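Local coordinates for protein enoyl-CoA hydratase/carnithine racemase (Magnetospirillum magneticum, PDB 4NEK) that probably acts as a delta(3)-delta(2)-enoyl-CoA isomerase of the crotonase family, shifting double bonds in acyl chains carried on coenzyme A, at residues 152-155 / 156-160. Sequence-based numbering, arbitrary orientation.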
loop_
_atom_site.group_PDB
_atom_site.type_symbol
_atom_site.label_atom_id
_atom_site.label_comp_id
_atom_site.label_asym_id
_atom_site.label_seq_id
_atom_site.Cartn_x
_atom_site.Cartn_y
_atom_site.Cartn_z
ATOM N N ALA C 152 -8.700 -1.250 -14.928
ATOM C CA ALA C 152 -10.017 -1.660 -15.377
ATOM C C ALA C 152 -9.948 -2.507 -16.625
ATOM O O ALA C 152 -10.776 -3.361 -16.820
ATOM C CB ALA C 152 -10.906 -0.452 -15.636
ATOM N N ALA C 153 -8.965 -2.289 -17.476
ATOM C CA ALA C 153 -8.790 -3.161 -18.633
ATOM C C ALA C 153 -8.411 -4.586 -18.250
ATOM O O ALA C 153 -8.794 -5.488 -18.960
ATOM C CB ALA C 153 -7.728 -2.608 -19.584
ATOM N N GLU C 154 -7.659 -4.813 -17.170
ATOM C CA GLU C 154 -7.467 -6.178 -16.688
ATOM C C GLU C 154 -8.817 -6.859 -16.389
ATOM O O GLU C 154 -9.008 -8.044 -16.654
ATOM C CB GLU C 154 -6.644 -6.243 -15.424
ATOM C CG GLU C 154 -5.172 -5.956 -15.596
ATOM C CD GLU C 154 -4.389 -6.027 -14.275
ATOM O OE1 GLU C 154 -4.573 -6.974 -13.471
ATOM O OE2 GLU C 154 -3.563 -5.129 -14.028
HETATM N N MSE C 155 -9.741 -6.097 -15.858
HETATM C CA MSE C 155 -11.023 -6.654 -15.452
HETATM C C MSE C 155 -11.928 -6.871 -16.605
HETATM O O MSE C 155 -12.521 -7.929 -16.729
HETATM C CB MSE C 155 -11.734 -5.715 -14.490
HETATM C CG MSE C 155 -10.922 -5.372 -13.234
HETATM SE SE MSE C 155 -11.697 -3.866 -12.221
HETATM C CE MSE C 155 -13.574 -4.190 -12.413
ATOM N N LEU C 156 -12.023 -5.875 -17.479
ATOM C CA LEU C 156 -13.015 -5.867 -18.525
ATOM C C LEU C 156 -12.523 -6.354 -19.891
ATOM O O LEU C 156 -13.293 -6.920 -20.664
ATOM C CB LEU C 156 -13.566 -4.453 -18.684
ATOM C CG LEU C 156 -14.206 -3.880 -17.434
ATOM C CD1 LEU C 156 -14.811 -2.524 -17.717
ATOM C CD2 LEU C 156 -15.290 -4.792 -16.896
HETATM N N MSE C 157 -11.262 -6.104 -20.224
HETATM C CA MSE C 157 -10.747 -6.468 -21.532
HETATM C C MSE C 157 -10.050 -7.795 -21.469
HETATM O O MSE C 157 -10.240 -8.613 -22.349
HETATM C CB MSE C 157 -9.907 -5.327 -22.078
HETATM C CG MSE C 157 -10.803 -4.137 -22.452
HETATM SE SE MSE C 157 -9.761 -2.558 -23.046
HETATM C CE MSE C 157 -8.773 -3.370 -24.522
ATOM N N LEU C 158 -9.188 -8.021 -20.478
ATOM C CA LEU C 158 -8.574 -9.344 -20.279
ATOM C C LEU C 158 -9.573 -10.263 -19.632
ATOM O O LEU C 158 -9.408 -11.473 -19.688
ATOM C CB LEU C 158 -7.357 -9.279 -19.394
ATOM C CG LEU C 158 -6.101 -8.647 -19.949
ATOM C CD1 LEU C 158 -4.987 -8.682 -18.933
ATOM C CD2 LEU C 158 -5.643 -9.385 -21.201
ATOM N N GLY C 159 -10.588 -9.712 -18.965
ATOM C CA GLY C 159 -11.600 -10.549 -18.334
ATOM C C GLY C 159 -11.060 -11.374 -17.168
ATOM O O GLY C 159 -11.486 -12.488 -16.952
ATOM N N GLU C 160 -10.135 -10.809 -16.426
ATOM C CA GLU C 160 -9.488 -11.518 -15.350
ATOM C C GLU C 160 -10.117 -11.273 -13.990
ATOM O O GLU C 160 -10.487 -10.149 -13.654
ATOM C CB GLU C 160 -8.028 -11.137 -15.278
ATOM C CG GLU C 160 -7.220 -11.803 -16.374
ATOM C CD GLU C 160 -5.748 -11.380 -16.372
ATOM O OE1 GLU C 160 -5.373 -10.499 -15.538
ATOM O OE2 GLU C 160 -4.987 -11.920 -17.217
HETATM O O HOH W 1 -5.652 -9.778 -13.172
HETATM O O HOH W 2 -12.963 -9.291 -14.387
#
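The carbonyl oxygen Ala-153 O is gripped by two backbone amides where helix 149-156 ends. Met-157 N lies 2.8 Å from Ala-153 O and comes in tilted from the carbonyl plane, whereas Leu-158 N, 3.0 Å from Ala-153 O, makes the straighter bond (164° at the hydrogen). The second bond spans five residues and thus widens the helical turn. The next bond is wider still: Glu-160 N reaches Glu-154 O at 3.0 Å, in the carbonyl plane. Between Leu-158 and Glu-160, Gly-159 takes positive phi (67°), turns the chain out of the helix and sets its CA 3.2 Å from Met-155 O in a CA-H...O contact. A water donates to both Met-155 O and Glu-160 O, closing the turn.

The apolar side chains lie alongside this frame. In Leu-156, CG stands anti to the carbonyl carbon (chi1 -59°), which lays it 3.5 Å from Ala-152 O, the acceptor for Leu-156 N; CG also faces Met-155 CB, and the side chain packs on Met-126 and Pro-135. Trimmed to an alanine here, the chain would probably open a gap beside Met-126 and Pro-135 and strip Met-155 CB of its apolar neighbour. The selenium SE of Met-157, a selenomethionine, packs 4.0 Å from Ala-153 CB.

Glu-154 on the helix and Glu-160 beyond Gly-159 approach each other, with OE1 of Glu-154 and OE1 of Glu-160 4.2 Å apart. A second water donates to both OE1 atoms, while OE2 of Glu-154 pairs with Arg-151 and OE2 of Glu-160 with Lys-192 of the second subunit. These partners are likely to offset the repulsion between the carboxylates, so that two acidic groups can sit close together at a subunit interface, their planes turned steeply against each other.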